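Local coordinates for protein probable glutathione S-transferase (Bordetella bronchiseptica RB50, PDB 3H1N) that probably conjugates glutathione to electrophilic substrates as a glutathione S-transferase, at residues 149-153 and 154-158. Sequence-based numbering, arbitrary orientation.
Sequences AADFR and ETRMP
From Asp-151 to Pro-158 the helix widens and kinks: Asp-151 O accepts from Thr-155 N at 2.8 Å and also from Arg-156 N at 3.2 Å, Met-157 N reaches Phe-152 O over a pi-type i to i+5 span (2.8 Å, N-H...O 172°), and Pro-158 has no N-H to give; the axes of the short segments 149-153 and 154-158 diverge by 40°. At this switch from i+4 to i+5 bonding, Thr-155 OG1 sits 2.9 Å from Asp-151 OD1 and 3.1 Å from Asp-151 O, and its one proton could serve either. With CG anti to the backbone N and beside the carbonyl carbon, the Asp-151 carboxylate lies on the side of the next turn, where OD1 meets the Thr-155 hydroxyl. On the inner side, Met-157, a selenomethionine, lays CG over one face of the Phe-152 ring, 3.7 Å from its centroid and 21° off the normal, a CH-pi contact. Its SE follows obliquely at 4.2 Å from that centroid, giving a Met-aromatic pair. Arg-153 O, 3.2 Å from Pro-158 CD, accepts from Arg-202 instead. Within the C-terminal domain, Phe-152 packs on helix 105-127, where Glu-124 forms a salt bridge with Arg-156, while Met-157 rests against helix 200-206.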
ATOM      1  N   ALA B 149     -13.282 -15.659  -5.068  1.00  9.39           N
ATOM      2  CA  ALA B 149     -12.799 -16.603  -4.067  1.00  9.59           C
ATOM      3  C   ALA B 149     -12.024 -17.785  -4.661  1.00 10.10           C
ATOM      4  O   ALA B 149     -10.994 -18.201  -4.112  1.00  8.68           O
ATOM      5  CB  ALA B 149     -13.966 -17.112  -3.170  1.00  9.30           C
ATOM      6  N   ALA B 150     -12.500 -18.296  -5.796  1.00 10.60           N
ATOM      7  CA  ALA B 150     -11.825 -19.411  -6.451  1.00 11.59           C
ATOM      8  C   ALA B 150     -10.386 -19.030  -6.813  1.00 12.09           C
ATOM      9  O   ALA B 150      -9.479 -19.809  -6.576  1.00 12.34           O
ATOM     10  CB  ALA B 150     -12.601 -19.902  -7.672  1.00 11.83           C
ATOM     11  N   ASP B 151     -10.172 -17.825  -7.332  1.00 11.81           N
ATOM     12  CA  ASP B 151      -8.809 -17.356  -7.636  1.00 12.19           C
ATOM     13  C   ASP B 151      -7.976 -17.057  -6.379  1.00 11.59           C
ATOM     14  O   ASP B 151      -6.776 -17.355  -6.326  1.00 11.28           O
ATOM     15  CB  ASP B 151      -8.849 -16.126  -8.548  1.00 12.28           C
ATOM     16  CG  ASP B 151      -7.456 -15.703  -9.022  1.00 14.32           C
ATOM     17  OD1 ASP B 151      -6.772 -16.516  -9.684  1.00 15.83           O
ATOM     18  OD2 ASP B 151      -7.040 -14.558  -8.723  1.00 14.62           O
ATOM     19  N   PHE B 152      -8.606 -16.467  -5.372  1.00 10.73           N
ATOM     20  CA  PHE B 152      -7.886 -16.092  -4.165  1.00 10.41           C
ATOM     21  C   PHE B 152      -7.370 -17.376  -3.498  1.00 10.61           C
ATOM     22  O   PHE B 152      -6.194 -17.462  -3.111  1.00  9.90           O
ATOM     23  CB  PHE B 152      -8.801 -15.299  -3.224  1.00 10.60           C
ATOM     24  CG  PHE B 152      -8.129 -14.840  -1.930  1.00 10.32           C
ATOM     25  CD1 PHE B 152      -7.137 -13.862  -1.950  1.00 11.98           C
ATOM     26  CD2 PHE B 152      -8.518 -15.363  -0.700  1.00 11.43           C
ATOM     27  CE1 PHE B 152      -6.522 -13.421  -0.771  1.00 10.81           C
ATOM     28  CE2 PHE B 152      -7.918 -14.925   0.500  1.00 10.99           C
ATOM     29  CZ  PHE B 152      -6.920 -13.961   0.467  1.00 12.65           C
ATOM     30  N   ARG B 153      -8.234 -18.387  -3.413  1.00 10.64           N
ATOM     31  CA  ARG B 153      -7.834 -19.676  -2.802  1.00 11.45           C
ATOM     32  C   ARG B 153      -6.778 -20.380  -3.644  1.00 11.68           C
ATOM     33  O   ARG B 153      -5.792 -20.874  -3.101  1.00 12.35           O
ATOM     34  CB  ARG B 153      -9.015 -20.655  -2.627  1.00 11.17           C
ATOM     35  CG  ARG B 153     -10.055 -20.311  -1.562  1.00 13.60           C
ATOM     36  CD  ARG B 153     -11.106 -21.434  -1.391  1.00 12.66           C
ATOM     37  NE  ARG B 153     -11.483 -22.072  -2.665  1.00 16.14           N
ATOM     38  CZ  ARG B 153     -12.491 -21.688  -3.452  1.00 17.94           C
ATOM     39  NH1 ARG B 153     -12.719 -22.327  -4.586  1.00 18.97           N
ATOM     40  NH2 ARG B 153     -13.276 -20.671  -3.114  1.00 18.21           N
ATOM     41  N   GLU B 154      -7.004 -20.435  -4.956  1.00 12.16           N
ATOM     42  CA  GLU B 154      -6.209 -21.263  -5.877  1.00 12.83           C
ATOM     43  C   GLU B 154      -4.837 -20.667  -6.193  1.00 12.47           C
ATOM     44  O   GLU B 154      -3.836 -21.384  -6.227  1.00 12.36           O
ATOM     45  CB  GLU B 154      -6.971 -21.529  -7.193  1.00 12.73           C
ATOM     46  CG  GLU B 154      -8.173 -22.482  -7.081  1.00 16.28           C
ATOM     47  CD  GLU B 154      -9.058 -22.499  -8.344  1.00 19.41           C
ATOM     48  OE1 GLU B 154      -8.631 -21.990  -9.406  1.00 21.23           O
ATOM     49  OE2 GLU B 154     -10.186 -23.023  -8.276  1.00 20.67           O
ATOM     50  N   THR B 155      -4.780 -19.363  -6.451  1.00 12.31           N
ATOM     51  CA  THR B 155      -3.509 -18.775  -6.855  1.00 12.82           C
ATOM     52  C   THR B 155      -2.913 -17.778  -5.861  1.00 12.23           C
ATOM     53  O   THR B 155      -1.705 -17.775  -5.642  1.00 12.22           O
ATOM     54  CB  THR B 155      -3.583 -18.130  -8.260  1.00 12.67           C
ATOM     55  OG1 THR B 155      -4.321 -16.912  -8.188  1.00 17.97           O
ATOM     56  CG2 THR B 155      -4.248 -19.057  -9.261  1.00 13.04           C
ATOM     57  N   ARG B 156      -3.749 -16.936  -5.260  1.00 11.35           N
ATOM     58  CA  ARG B 156      -3.247 -15.784  -4.485  1.00 11.61           C
ATOM     59  C   ARG B 156      -2.717 -16.176  -3.120  1.00 11.14           C
ATOM     60  O   ARG B 156      -1.576 -15.857  -2.767  1.00 11.14           O
ATOM     61  CB  ARG B 156      -4.334 -14.705  -4.346  1.00 11.99           C
ATOM     62  CG  ARG B 156      -4.872 -14.191  -5.682  1.00 12.04           C
ATOM     63  CD  ARG B 156      -3.765 -13.639  -6.584  1.00 14.07           C
ATOM     64  NE  ARG B 156      -3.192 -12.397  -6.062  1.00 16.06           N
ATOM     65  CZ  ARG B 156      -2.043 -11.866  -6.476  1.00 14.59           C
ATOM     66  NH1 ARG B 156      -1.308 -12.487  -7.392  1.00 13.76           N
ATOM     67  NH2 ARG B 156      -1.599 -10.745  -5.927  1.00 11.15           N
HETATM   68  N   MSE B 157      -3.542 -16.888  -2.359  1.00 10.73           N
HETATM   69  CA  MSE B 157      -3.152 -17.339  -1.024  1.00 10.49           C
HETATM   70  C   MSE B 157      -1.829 -18.127  -1.033  1.00 10.27           C
HETATM   71  O   MSE B 157      -0.921 -17.801  -0.262  1.00 10.50           O
HETATM   72  CB  MSE B 157      -4.281 -18.135  -0.344  1.00 10.31           C
HETATM   73  CG  MSE B 157      -5.398 -17.246   0.193  1.00 11.38           C
HETATM   74 SE   MSE B 157      -6.907 -18.232   0.936  0.60 13.64          SE
HETATM   75  CE  MSE B 157      -6.005 -19.187   2.346  1.00  9.75           C
ATOM     76  N   PRO B 158      -1.698 -19.139  -1.915  1.00 10.26           N
ATOM     77  CA  PRO B 158      -0.393 -19.821  -1.923  1.00 10.12           C
ATOM     78  C   PRO B 158       0.777 -18.939  -2.397  1.00 10.36           C
ATOM     79  O   PRO B 158       1.902 -19.123  -1.928  1.00 10.32           O
ATOM     80  CB  PRO B 158      -0.586 -21.006  -2.882  1.00 10.06           C
ATOM     81  CG  PRO B 158      -2.002 -21.083  -3.196  1.00 10.05           C
ATOM     82  CD  PRO B 158      -2.733 -19.887  -2.651  1.00  9.66           C
TER